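PDB 6C72: particle-associated glycoside hydrolase from Acinetobacter phage Fri1, which is a trimeric tailspike depolymerase that degrades the capsular polysaccharide of Acinetobacter baumannii as the phage enters its host, probably by hydrolysing glycosidic bonds. Local coordinates for residues G126-K132 against E146-D152; A199-K205 against F229-D235; G133-A139 against T179-D185; G49-A53 against A92-G96. All coordinates share one frame; numbering follows the deposited sequence.

Contact 1: residues G126-K132 against E146-D152; sequences GVVQLPK and EVRGTFD. With ZN (zinc ion), chain O.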
loop_
_atom_site.group_PDB
_atom_site.type_symbol
_atom_site.label_atom_id
_atom_site.label_comp_id
_atom_site.label_asym_id
_atom_site.label_seq_id
_atom_site.Cartn_x
_atom_site.Cartn_y
_atom_site.Cartn_z
ATOM N N GLY A 126 23.263 18.622 10.724
ATOM C CA GLY A 126 22.446 19.740 10.332
ATOM C C GLY A 126 22.484 19.967 8.835
ATOM O O GLY A 126 22.418 19.018 8.040
ATOM N N VAL A 127 22.607 21.225 8.433
ATOM C CA VAL A 127 22.510 21.593 7.028
ATOM C C VAL A 127 23.717 22.436 6.641
ATOM O O VAL A 127 24.079 23.378 7.355
ATOM C CB VAL A 127 21.203 22.352 6.735
ATOM C CG1 VAL A 127 21.220 22.886 5.323
ATOM C CG2 VAL A 127 20.002 21.425 6.944
ATOM N N VAL A 128 24.333 22.091 5.517
ATOM C CA VAL A 128 25.272 22.967 4.829
ATOM C C VAL A 128 24.502 23.634 3.702
ATOM O O VAL A 128 24.053 22.963 2.759
ATOM C CB VAL A 128 26.493 22.212 4.298
ATOM C CG1 VAL A 128 27.281 23.136 3.389
ATOM C CG2 VAL A 128 27.349 21.709 5.456
ATOM N N GLN A 129 24.308 24.945 3.828
ATOM C CA GLN A 129 23.574 25.732 2.847
ATOM C C GLN A 129 24.529 26.182 1.751
ATOM O O GLN A 129 25.598 26.737 2.040
ATOM C CB GLN A 129 22.921 26.943 3.518
ATOM C CG GLN A 129 22.146 27.841 2.579
ATOM C CD GLN A 129 20.867 27.183 2.062
ATOM O OE1 GLN A 129 20.068 26.641 2.840
ATOM N NE2 GLN A 129 20.667 27.226 0.746
ATOM N N LEU A 130 24.174 25.915 0.534
ATOM C CA LEU A 130 24.933 26.444 -0.586
ATOM C C LEU A 130 24.245 27.687 -1.126
ATOM O O LEU A 130 23.020 27.789 -1.071
ATOM C CB LEU A 130 25.066 25.425 -1.718
ATOM C CG LEU A 130 25.767 24.133 -1.329
ATOM C CD1 LEU A 130 25.896 23.195 -2.516
ATOM C CD2 LEU A 130 27.127 24.441 -0.699
ATOM N N PRO A 131 24.980 28.666 -1.625
ATOM C CA PRO A 131 24.349 29.834 -2.243
ATOM C C PRO A 131 23.955 29.510 -3.679
ATOM O O PRO A 131 24.201 28.431 -4.191
ATOM C CB PRO A 131 25.463 30.883 -2.199
ATOM C CG PRO A 131 26.694 30.064 -2.411
ATOM C CD PRO A 131 26.450 28.753 -1.675
ATOM N N LYS A 132 23.376 30.491 -4.346
ATOM C CA LYS A 132 23.196 30.381 -5.783
ATOM C C LYS A 132 24.557 30.429 -6.481
ATOM O O LYS A 132 25.555 30.887 -5.923
ATOM C CB LYS A 132 22.302 31.511 -6.298
ATOM C CG LYS A 132 20.872 31.443 -5.779
ATOM C CD LYS A 132 19.973 32.385 -6.529
ATOM C CE LYS A 132 20.188 33.806 -6.074
ATOM N NZ LYS A 132 19.438 34.706 -6.966
ATOM N N GLU A 146 22.922 17.434 5.700
ATOM C CA GLU A 146 22.246 17.636 4.428
ATOM C C GLU A 146 22.855 18.844 3.722
ATOM O O GLU A 146 23.042 19.897 4.338
ATOM C CB GLU A 146 20.743 17.854 4.639
ATOM C CG GLU A 146 19.983 18.309 3.391
ATOM C CD GLU A 146 18.547 18.715 3.693
ATOM O OE1 GLU A 146 18.077 18.508 4.837
ATOM O OE2 GLU A 146 17.882 19.256 2.785
ATOM N N VAL A 147 23.145 18.694 2.432
ATOM C CA VAL A 147 23.614 19.788 1.590
ATOM C C VAL A 147 22.396 20.363 0.883
ATOM O O VAL A 147 21.621 19.616 0.274
ATOM C CB VAL A 147 24.676 19.314 0.584
ATOM C CG1 VAL A 147 25.031 20.421 -0.384
ATOM C CG2 VAL A 147 25.924 18.830 1.311
ATOM N N ARG A 148 22.185 21.672 1.017
ATOM C CA ARG A 148 20.980 22.318 0.518
ATOM C C ARG A 148 21.346 23.531 -0.328
ATOM O O ARG A 148 22.128 24.381 0.104
ATOM C CB ARG A 148 20.060 22.728 1.680
ATOM C CG ARG A 148 18.716 23.289 1.232
ATOM C CD ARG A 148 17.796 23.577 2.419
ATOM N NE ARG A 148 18.314 24.645 3.267
ATOM C CZ ARG A 148 18.032 24.789 4.559
ATOM N NH1 ARG A 148 17.233 23.922 5.168
ATOM N NH2 ARG A 148 18.563 25.794 5.247
ATOM N N GLY A 149 20.778 23.612 -1.530
ATOM C CA GLY A 149 20.977 24.753 -2.396
ATOM C C GLY A 149 19.921 25.826 -2.195
ATOM O O GLY A 149 19.100 25.781 -1.277
ATOM N N THR A 150 19.945 26.803 -3.102
ATOM C CA THR A 150 19.076 27.972 -3.069
ATOM C C THR A 150 18.325 28.047 -4.390
ATOM O O THR A 150 18.945 28.134 -5.452
ATOM C CB THR A 150 19.888 29.257 -2.851
ATOM O OG1 THR A 150 20.632 29.178 -1.622
ATOM C CG2 THR A 150 18.983 30.497 -2.827
ATOM N N PHE A 151 16.997 28.018 -4.327
ATOM C CA PHE A 151 16.207 28.233 -5.533
ATOM C C PHE A 151 16.490 29.626 -6.106
ATOM O O PHE A 151 16.728 30.592 -5.371
ATOM C CB PHE A 151 14.705 28.084 -5.243
ATOM C CG PHE A 151 14.275 26.665 -4.921
ATOM C CD1 PHE A 151 14.273 25.687 -5.897
ATOM C CD2 PHE A 151 13.867 26.322 -3.638
ATOM C CE1 PHE A 151 13.884 24.390 -5.596
ATOM C CE2 PHE A 151 13.490 25.032 -3.325
ATOM C CZ PHE A 151 13.489 24.060 -4.304
ATOM N N ASP A 152 16.474 29.721 -7.433
ATOM C CA ASP A 152 16.535 31.029 -8.044
ATOM C C ASP A 152 15.227 31.766 -7.764
ATOM O O ASP A 152 14.246 31.191 -7.286
ATOM C CB ASP A 152 16.831 30.918 -9.543
ATOM C CG ASP A 152 17.598 32.140 -10.079
ATOM O OD1 ASP A 152 17.736 33.140 -9.337
ATOM O OD2 ASP A 152 18.099 32.097 -11.223
HETATM ZN ZN ZN O . 18.770 34.587 -10.858
#

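Contact 2: residues A199-K205 against F229-D235; sequences AGVSNLK and FTAKWVD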
loop_
_atom_site.group_PDB
_atom_site.type_symbol
_atom_site.label_atom_id
_atom_site.label_comp_id
_atom_site.label_asym_id
_atom_site.label_seq_id
_atom_site.Cartn_x
_atom_site.Cartn_y
_atom_site.Cartn_z
ATOM N N ALA A 199 22.206 11.243 5.863
ATOM C CA ALA A 199 22.638 12.341 5.026
ATOM C C ALA A 199 21.556 12.671 4.006
ATOM O O ALA A 199 20.626 11.895 3.779
ATOM C CB ALA A 199 23.941 11.991 4.318
ATOM N N GLY A 200 21.708 13.827 3.358
ATOM C CA GLY A 200 20.744 14.238 2.362
ATOM C C GLY A 200 21.249 15.359 1.477
ATOM O O GLY A 200 22.331 15.915 1.676
ATOM N N VAL A 201 20.423 15.687 0.485
ATOM C CA VAL A 201 20.660 16.789 -0.435
ATOM C C VAL A 201 19.303 17.304 -0.880
ATOM O O VAL A 201 18.346 16.535 -0.998
ATOM C CB VAL A 201 21.517 16.359 -1.653
ATOM C CG1 VAL A 201 20.815 15.260 -2.449
ATOM C CG2 VAL A 201 21.824 17.578 -2.556
ATOM N N SER A 202 19.214 18.616 -1.107
ATOM C CA SER A 202 17.944 19.172 -1.558
ATOM C C SER A 202 18.133 20.526 -2.221
ATOM O O SER A 202 19.161 21.198 -2.054
ATOM C CB SER A 202 16.934 19.296 -0.416
ATOM O OG SER A 202 17.285 20.323 0.464
ATOM N N ASN A 203 17.114 20.899 -3.000
ATOM C CA ASN A 203 16.948 22.254 -3.525
ATOM C C ASN A 203 18.148 22.687 -4.367
ATOM O O ASN A 203 18.671 23.789 -4.207
ATOM C CB ASN A 203 16.695 23.263 -2.391
ATOM C CG ASN A 203 15.432 22.972 -1.610
ATOM O OD1 ASN A 203 14.758 21.984 -1.860
ATOM N ND2 ASN A 203 15.104 23.837 -0.663
ATOM N N LEU A 204 18.573 21.827 -5.288
ATOM C CA LEU A 204 19.664 22.197 -6.180
ATOM C C LEU A 204 19.619 21.327 -7.425
ATOM O O LEU A 204 18.888 20.339 -7.491
ATOM C CB LEU A 204 21.026 22.097 -5.472
ATOM C CG LEU A 204 21.439 20.810 -4.750
ATOM C CD1 LEU A 204 21.910 19.714 -5.702
ATOM C CD2 LEU A 204 22.525 21.137 -3.719
ATOM N N LYS A 205 20.429 21.709 -8.409
ATOM C CA LYS A 205 20.618 20.951 -9.637
ATOM C C LYS A 205 22.073 20.506 -9.734
ATOM O O LYS A 205 22.986 21.284 -9.433
ATOM C CB LYS A 205 20.252 21.781 -10.871
ATOM C CG LYS A 205 20.372 21.011 -12.168
ATOM C CD LYS A 205 19.558 21.653 -13.269
ATOM C CE LYS A 205 19.537 20.794 -14.524
ATOM N NZ LYS A 205 18.631 21.352 -15.576
ATOM N N PHE A 229 19.441 7.825 3.135
ATOM C CA PHE A 229 19.652 9.059 2.400
ATOM C C PHE A 229 18.302 9.630 1.964
ATOM O O PHE A 229 17.335 8.884 1.755
ATOM C CB PHE A 229 20.526 8.797 1.180
ATOM C CG PHE A 229 20.959 10.036 0.463
ATOM C CD1 PHE A 229 22.083 10.742 0.880
ATOM C CD2 PHE A 229 20.220 10.510 -0.620
ATOM C CE1 PHE A 229 22.483 11.894 0.206
ATOM C CE2 PHE A 229 20.600 11.654 -1.292
ATOM C CZ PHE A 229 21.740 12.351 -0.886
ATOM N N THR A 230 18.235 10.958 1.855
ATOM C CA THR A 230 17.005 11.650 1.474
ATOM C C THR A 230 17.305 12.786 0.501
ATOM O O THR A 230 18.189 13.609 0.759
ATOM C CB THR A 230 16.298 12.205 2.719
ATOM O OG1 THR A 230 16.017 11.128 3.635
ATOM C CG2 THR A 230 15.021 12.926 2.334
ATOM N N ALA A 231 16.544 12.863 -0.597
ATOM C CA ALA A 231 16.694 13.943 -1.565
ATOM C C ALA A 231 15.329 14.492 -1.949
ATOM O O ALA A 231 14.385 13.726 -2.186
ATOM C CB ALA A 231 17.440 13.486 -2.825
ATOM N N LYS A 232 15.231 15.825 -1.992
ATOM C CA LYS A 232 14.007 16.522 -2.372
ATOM C C LYS A 232 14.338 17.705 -3.271
ATOM O O LYS A 232 15.284 18.451 -2.999
ATOM C CB LYS A 232 13.242 17.016 -1.141
ATOM C CG LYS A 232 12.688 15.894 -0.312
ATOM C CD LYS A 232 12.181 16.370 1.033
ATOM C CE LYS A 232 11.590 15.201 1.833
ATOM N NZ LYS A 232 10.505 15.663 2.759
ATOM N N TRP A 233 13.552 17.874 -4.338
ATOM C CA TRP A 233 13.723 18.984 -5.283
ATOM C C TRP A 233 15.167 19.047 -5.797
ATOM O O TRP A 233 15.857 20.064 -5.686
ATOM C CB TRP A 233 13.304 20.306 -4.651
ATOM C CG TRP A 233 11.882 20.323 -4.255
ATOM C CD1 TRP A 233 11.384 20.224 -2.985
ATOM C CD2 TRP A 233 10.747 20.467 -5.120
ATOM N NE1 TRP A 233 10.009 20.289 -3.005
ATOM C CE2 TRP A 233 9.592 20.437 -4.302
ATOM C CE3 TRP A 233 10.594 20.607 -6.504
ATOM C CZ2 TRP A 233 8.302 20.545 -4.824
ATOM C CZ3 TRP A 233 9.312 20.714 -7.022
ATOM C CH2 TRP A 233 8.182 20.686 -6.181
ATOM N N VAL A 234 15.633 17.922 -6.337
ATOM C CA VAL A 234 16.955 17.817 -6.939
ATOM C C VAL A 234 16.801 17.337 -8.373
ATOM O O VAL A 234 16.126 16.335 -8.628
ATOM C CB VAL A 234 17.871 16.867 -6.144
ATOM C CG1 VAL A 234 19.066 16.477 -6.989
ATOM C CG2 VAL A 234 18.332 17.547 -4.869
ATOM N N ASP A 235 17.436 18.042 -9.299
ATOM C CA ASP A 235 17.559 17.608 -10.680
ATOM C C ASP A 235 18.997 17.175 -10.928
ATOM O O ASP A 235 19.924 17.644 -10.259
ATOM C CB ASP A 235 17.168 18.728 -11.653
ATOM C CG ASP A 235 15.694 19.131 -11.539
ATOM O OD1 ASP A 235 14.951 18.545 -10.718
ATOM O OD2 ASP A 235 15.269 20.033 -12.289
HETATM O O HOH W 1 18.051 11.127 5.439
#

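Contact 3: residues G133-A139 against T179-D185; sequences GHIYAKA and TFWHSSD. With ZN (zinc ion), chain D.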
loop_
_atom_site.group_PDB
_atom_site.type_symbol
_atom_site.label_atom_id
_atom_site.label_comp_id
_atom_site.label_asym_id
_atom_site.label_seq_id
_atom_site.Cartn_x
_atom_site.Cartn_y
_atom_site.Cartn_z
ATOM N N GLY A 133 24.590 29.920 -7.702
ATOM C CA GLY A 133 25.776 29.945 -8.532
ATOM C C GLY A 133 26.206 28.546 -8.936
ATOM O O GLY A 133 25.655 27.539 -8.492
ATOM N N HIS A 134 27.208 28.513 -9.817
ATOM C CA HIS A 134 27.854 27.265 -10.204
ATOM C C HIS A 134 28.999 26.996 -9.240
ATOM O O HIS A 134 29.797 27.892 -8.949
ATOM C CB HIS A 134 28.358 27.319 -11.645
ATOM C CG HIS A 134 27.259 27.305 -12.665
ATOM N ND1 HIS A 134 26.899 26.172 -13.361
ATOM C CD2 HIS A 134 26.409 28.280 -13.074
ATOM C CE1 HIS A 134 25.900 26.456 -14.177
ATOM N NE2 HIS A 134 25.577 27.726 -14.015
ATOM N N ILE A 135 29.045 25.777 -8.714
ATOM C CA ILE A 135 30.019 25.376 -7.711
ATOM C C ILE A 135 30.688 24.100 -8.198
ATOM O O ILE A 135 30.015 23.079 -8.392
ATOM C CB ILE A 135 29.359 25.156 -6.342
ATOM C CG1 ILE A 135 28.613 26.420 -5.913
ATOM C CG2 ILE A 135 30.399 24.781 -5.307
ATOM C CD1 ILE A 135 27.757 26.236 -4.689
ATOM N N TYR A 136 32.002 24.151 -8.397
ATOM C CA TYR A 136 32.792 22.965 -8.720
ATOM C C TYR A 136 33.441 22.507 -7.424
ATOM O O TYR A 136 34.444 23.077 -6.986
ATOM C CB TYR A 136 33.832 23.260 -9.793
ATOM C CG TYR A 136 33.258 23.622 -11.151
ATOM C CD1 TYR A 136 33.016 22.642 -12.111
ATOM C CD2 TYR A 136 32.984 24.947 -11.483
ATOM C CE1 TYR A 136 32.511 22.965 -13.357
ATOM C CE2 TYR A 136 32.470 25.278 -12.726
ATOM C CZ TYR A 136 32.237 24.284 -13.659
ATOM O OH TYR A 136 31.741 24.612 -14.902
ATOM N N ALA A 137 32.870 21.472 -6.815
ATOM C CA ALA A 137 33.337 21.008 -5.516
ATOM C C ALA A 137 32.702 19.671 -5.179
ATOM O O ALA A 137 31.500 19.613 -4.898
ATOM C CB ALA A 137 33.000 22.023 -4.424
ATOM N N LYS A 138 33.487 18.600 -5.170
ATOM C CA LYS A 138 32.938 17.298 -4.832
ATOM C C LYS A 138 32.983 17.127 -3.325
ATOM O O LYS A 138 33.865 17.657 -2.656
ATOM C CB LYS A 138 33.678 16.162 -5.543
ATOM C CG LYS A 138 35.092 15.948 -5.161
ATOM C CD LYS A 138 35.667 14.788 -5.965
ATOM C CE LYS A 138 37.053 14.404 -5.465
ATOM N NZ LYS A 138 37.507 13.103 -6.051
ATOM N N ALA A 139 31.984 16.450 -2.790
ATOM C CA ALA A 139 31.814 16.341 -1.352
ATOM C C ALA A 139 31.571 14.896 -0.969
ATOM O O ALA A 139 30.874 14.150 -1.669
ATOM C CB ALA A 139 30.659 17.210 -0.848
ATOM N N THR A 179 21.211 26.925 -7.511
ATOM C CA THR A 179 22.476 26.292 -7.186
ATOM C C THR A 179 22.748 25.203 -8.217
ATOM O O THR A 179 21.910 24.318 -8.421
ATOM C CB THR A 179 22.436 25.710 -5.774
ATOM O OG1 THR A 179 22.132 26.748 -4.839
ATOM C CG2 THR A 179 23.788 25.079 -5.404
ATOM N N PHE A 180 23.910 25.274 -8.870
ATOM C CA PHE A 180 24.327 24.271 -9.848
ATOM C C PHE A 180 25.617 23.624 -9.355
ATOM O O PHE A 180 26.694 24.235 -9.414
ATOM C CB PHE A 180 24.517 24.889 -11.233
ATOM C CG PHE A 180 23.273 25.510 -11.786
ATOM C CD1 PHE A 180 22.341 24.734 -12.465
ATOM C CD2 PHE A 180 23.034 26.877 -11.645
ATOM C CE1 PHE A 180 21.188 25.310 -12.973
ATOM C CE2 PHE A 180 21.885 27.456 -12.149
ATOM C CZ PHE A 180 20.968 26.683 -12.817
ATOM N N TRP A 181 25.516 22.366 -8.939
ATOM C CA TRP A 181 26.585 21.692 -8.210
ATOM C C TRP A 181 27.318 20.744 -9.157
ATOM O O TRP A 181 26.735 19.766 -9.646
ATOM C CB TRP A 181 25.991 20.961 -7.012
ATOM C CG TRP A 181 26.976 20.444 -6.027
ATOM C CD1 TRP A 181 28.308 20.676 -6.000
ATOM C CD2 TRP A 181 26.693 19.576 -4.924
ATOM N NE1 TRP A 181 28.881 20.016 -4.950
ATOM C CE2 TRP A 181 27.909 19.335 -4.266
ATOM C CE3 TRP A 181 25.526 18.973 -4.434
ATOM C CZ2 TRP A 181 28.002 18.510 -3.139
ATOM C CZ3 TRP A 181 25.617 18.156 -3.314
ATOM C CH2 TRP A 181 26.847 17.932 -2.679
ATOM N N HIS A 182 28.582 21.051 -9.436
ATOM C CA HIS A 182 29.446 20.238 -10.278
ATOM C C HIS A 182 30.497 19.563 -9.416
ATOM O O HIS A 182 30.710 19.926 -8.259
ATOM C CB HIS A 182 30.181 21.059 -11.343
ATOM C CG HIS A 182 29.329 22.006 -12.128
ATOM N ND1 HIS A 182 29.171 21.900 -13.493
ATOM C CD2 HIS A 182 28.654 23.121 -11.758
ATOM C CE1 HIS A 182 28.417 22.893 -13.926
ATOM N NE2 HIS A 182 28.083 23.642 -12.892
ATOM N N SER A 183 31.187 18.605 -10.018
ATOM C CA SER A 183 32.332 17.957 -9.404
ATOM C C SER A 183 33.627 18.598 -9.884
ATOM O O SER A 183 33.675 19.260 -10.921
ATOM C CB SER A 183 32.348 16.461 -9.719
ATOM O OG SER A 183 33.491 15.853 -9.140
ATOM N N SER A 184 34.693 18.373 -9.124
ATOM C CA SER A 184 36.014 18.848 -9.507
ATOM C C SER A 184 36.797 17.846 -10.347
ATOM O O SER A 184 37.904 18.181 -10.786
ATOM C CB SER A 184 36.828 19.211 -8.268
ATOM O OG SER A 184 36.977 18.096 -7.410
ATOM N N ASP A 185 36.277 16.639 -10.566
ATOM C CA ASP A 185 36.926 15.647 -11.432
ATOM C C ASP A 185 35.841 14.792 -12.097
ATOM O O ASP A 185 34.670 15.186 -12.158
ATOM C CB ASP A 185 37.942 14.808 -10.628
ATOM C CG ASP A 185 37.296 13.983 -9.503
ATOM O OD1 ASP A 185 36.075 13.697 -9.543
ATOM O OD2 ASP A 185 38.021 13.620 -8.551
HETATM ZN ZN ZN D . 24.215 28.807 -14.987
HETATM O O HOH W 2 24.657 30.010 -16.719
HETATM O O HOH W 3 22.856 27.070 -16.195
HETATM O O HOH W 4 23.656 30.294 -13.781
#

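Contact 4: residues G49-A53 against A92-G96; sequences GFGGA and ATQAG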
loop_
_atom_site.group_PDB
_atom_site.type_symbol
_atom_site.label_atom_id
_atom_site.label_comp_id
_atom_site.label_asym_id
_atom_site.label_seq_id
_atom_site.Cartn_x
_atom_site.Cartn_y
_atom_site.Cartn_z
ATOM N N GLY A 49 28.963 40.699 0.317
ATOM C CA GLY A 49 27.659 40.470 0.906
ATOM C C GLY A 49 27.351 39.028 1.239
ATOM O O GLY A 49 26.236 38.738 1.687
ATOM N N PHE A 50 28.295 38.117 1.023
ATOM C CA PHE A 50 28.138 36.704 1.329
ATOM C C PHE A 50 29.134 36.307 2.407
ATOM O O PHE A 50 30.265 36.808 2.431
ATOM C CB PHE A 50 28.356 35.847 0.083
ATOM C CG PHE A 50 27.313 36.047 -0.970
ATOM C CD1 PHE A 50 27.447 37.055 -1.905
ATOM C CD2 PHE A 50 26.187 35.223 -1.021
ATOM C CE1 PHE A 50 26.478 37.250 -2.878
ATOM C CE2 PHE A 50 25.211 35.410 -1.992
ATOM C CZ PHE A 50 25.357 36.433 -2.922
ATOM N N GLY A 51 28.709 35.413 3.304
ATOM C CA GLY A 51 29.622 34.762 4.221
ATOM C C GLY A 51 29.752 35.377 5.598
ATOM O O GLY A 51 30.549 34.873 6.396
ATOM N N GLY A 52 29.017 36.442 5.901
ATOM C CA GLY A 52 29.070 37.006 7.236
ATOM C C GLY A 52 28.692 35.985 8.292
ATOM O O GLY A 52 27.929 35.051 8.042
ATOM N N ALA A 53 29.251 36.161 9.490
ATOM C CA ALA A 53 29.060 35.188 10.556
ATOM C C ALA A 53 29.342 35.840 11.907
ATOM O O ALA A 53 29.701 37.020 11.998
ATOM C CB ALA A 53 29.940 33.959 10.328
ATOM N N ALA A 92 27.964 27.670 3.450
ATOM C CA ALA A 92 29.300 27.395 2.940
ATOM C C ALA A 92 30.061 28.684 2.639
ATOM O O ALA A 92 31.299 28.709 2.713
ATOM C CB ALA A 92 29.222 26.511 1.701
ATOM N N THR A 93 29.348 29.767 2.304
ATOM C CA THR A 93 30.031 31.045 2.133
ATOM C C THR A 93 30.772 31.466 3.398
ATOM O O THR A 93 31.758 32.213 3.320
ATOM C CB THR A 93 29.036 32.128 1.726
ATOM O OG1 THR A 93 27.955 32.149 2.663
ATOM C CG2 THR A 93 28.511 31.897 0.308
ATOM N N GLN A 94 30.332 31.003 4.565
ATOM C CA GLN A 94 31.018 31.344 5.806
ATOM C C GLN A 94 32.316 30.563 5.996
ATOM O O GLN A 94 32.997 30.763 7.013
ATOM C CB GLN A 94 30.077 31.130 6.999
ATOM C CG GLN A 94 28.834 32.029 6.943
ATOM C CD GLN A 94 27.777 31.673 7.980
ATOM O OE1 GLN A 94 27.481 30.499 8.210
ATOM N NE2 GLN A 94 27.202 32.687 8.606
ATOM N N ALA A 95 32.668 29.678 5.059
ATOM C CA ALA A 95 33.992 29.074 4.991
ATOM C C ALA A 95 34.802 29.602 3.820
ATOM O O ALA A 95 35.878 29.073 3.529
ATOM C CB ALA A 95 33.892 27.554 4.897
ATOM N N GLY A 96 34.309 30.622 3.131
ATOM C CA GLY A 96 35.024 31.219 2.030
ATOM C C GLY A 96 34.554 30.804 0.657
ATOM O O GLY A 96 35.132 31.259 -0.331
#

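Contact 1: residues G126-K132 against E146-D152
Arg148 grips Gln129 side-on: NE lies 2.7 Å and NH2 3.0 Å from Gln129 OE1, so one amide oxygen, lying almost in the guanidinium plane, takes two N-H groups. A bend late in the arginine chain (chi3 66°) brings the guanidinium across Val127, whose CG1 packs over one face, 3.8 Å from Arg148 CZ. The Gln129 amide is turned 31° from that plane. Its chain starts opposite the backbone N and then folds at chi2 (70°), which brings NE2 back to the main chain; there it donates to Leu130 O at 3.0 Å and weakly to Gly149 O. With both ends engaged, the amide can hardly rotate. Leu130 O has a second donor in Thr150 OG1, 2.8 Å away. Thr150 CG2 in turn rests on Lys132 CG, and Lys132 NZ forms a weak salt bridge, 3.3 Å long, to Asp152 OD1, an oxygen that also binds a zinc ion. On the side of the sheet that carries Val128 and Val147, Leu130 CD1 meets Val147 CG1 at 3.6 Å. Strands 126-129 and 146-148 run parallel in the ladder, between strand 89-91 and strand 200-202, while helix 110-122 lies against Val128 and Leu130.

Contact 2: residues A199-K205 against F229-D235
Phe229 brings its ring up against Gly200 and Val201, where the contact is tightest. Gly200 CA sits over the ring face, 4.0 Å from the Phe229 centroid, in a CH-pi contact. Val201 CG1 meets the ring near its plane, 3.4 Å from Phe229 CZ. That methyl occupies the crowded position between backbone N and carbonyl carbon (chi1 61°), where it also touches Ala231 CB at 3.8 Å. Val234 CG2 continues the apolar row at Ser202 CA, and outside the pair Ile222 touches Val201 and Phe229, while Trp181 touches Val201 and Leu204. The opposite face is looser and polar. There Lys232 stretches away, exposed, and a water links Ala199 O with Thr230 OG1, 2.7 Å from the latter. Asn203 and Trp233, both in left-handed backbone conformation, turn their strands round matching corners; Asn203 OD1 comes no nearer than 3.6 Å to Trp233 CB. Lys205 and Asp235 meet through their aliphatic carbons, their charged ends apart, and Asp235 OD1 bonds to Asn263 instead. Backbone bonds of the parallel ladder, such as Val201 N to Thr230 O, 3.1 Å, run past both corners. Cohesion therefore comes from the backbone ladder and apolar interior, the outward polar groups adding little.

Contact 3: residues G133-A139 against T179-D185
His134 and His182 meet edge to edge, His134 ND1 donating to His182 NE2 over 2.8 Å in an almost straight bond that lies near both ring planes. Each imidazole is then flanked by a further ring. Phe180 lies alongside His134 in an offset stack, centroids 4.6 Å apart and planes at 14°, with Phe180 CB over the His134 face. Tyr136 stacks on His182 in the same offset manner, closer at 4.2 Å between centroids but more tilted, at 29°. All four side chains leave the backbone with CG opposite the carbonyl carbon (chi1 near -60°), and this common departure raises the rings from one face of the parallel strand pair as a row, Phe180, His134, His182, Tyr136. On the other face Trp181 leans across the strand: NE1 donates 2.7 Å to Ala137 O, and the ring edge at CZ2 touches Ala139 CB at 3.7 Å. Past the strands, Lys138 stretches out so that NZ meets Asp185 OD2 on its syn side at 2.6 Å; the same ammonium also pairs with Glu160 of the third subunit, tying this loop to the trimer. Ser183 OG closes an ST turn onto Asp185 N. The far nitrogen of His134, NE2, binds a zinc ion at 2.0 Å, with three waters completing the ligands seen. As His182 ND1 bonds to Ser209 O, the chain of contacts is consistent with a second-shell histidine that fixes the rotation of the metal ligand and probably polarises its ring.

Contact 4: residues G49-A53 against A92-G96
Gln94 makes the one hydrogen bond across this contact, from NE2 to Gly52 O. At 2.5 Å its exact length is doubtful, but the approach is straight and lies in both the amide plane and the carbonyl plane. The chain runs extended beyond CG (chi2 170°), which carries the amide over to the 49-53 loop. On its other side Gln94 OE1 takes the backbone N-H of His91, which probably holds the amide in its rotation. Within the second segment, backbone bonds from Ala95 N to Ala92 O and from Gly96 N to Thr93 O shape a short 3-10 turn. Van der Waals contacts do the rest. Gln94 CG passes Gly51 O at 3.4 Å, and Ala53 CB lies 3.5 Å from Gln94 NE2. Thr93 presses on Gly51, its OG1 3.5 Å from Gly51 CA; the hydroxyl makes no hydrogen bond to the Gly51 N-H, whose angle is poor. Gly51 has a positive phi of 96° and, having no side chain, lets the Thr93 backbone come close. A looser apolar touch is Phe50 CB to Thr93 CG2 at 4.0 Å. The 3-10 turn directly follows strand 89-91, the first strand of the parallel ladder, which is consistent with the beta-helix of a tailspike; a glycine-rich loop of the preceding, probably separate, N-terminal part docks on that turn.

Contacts 1 and 3 pair the same neighbouring turns of what is probably a parallel beta-helix, on different faces, and contact 2 pairs the two turns that follow; contact 4 lies where the N-terminal part meets its start. Strand 146-148 of contact 1 neighbours strand 200-202 of contact 2, and strand 179-182 of contact 3 neighbours strand 204-207; Thr179 OG1 links contact 3 to Pro131 and Thr150 of contact 1. Contacts 2 and 3 are the more buried, the former apolar inside, the latter aromatic with a zinc-bound histidine. Contact 1 is partly buried and more polar, with Arg148 packing on the second subunit, which contact 2 also touches. Contact 4, smallest and without strands, joins contact 1 through the Ala92 to Gln129 backbone bond.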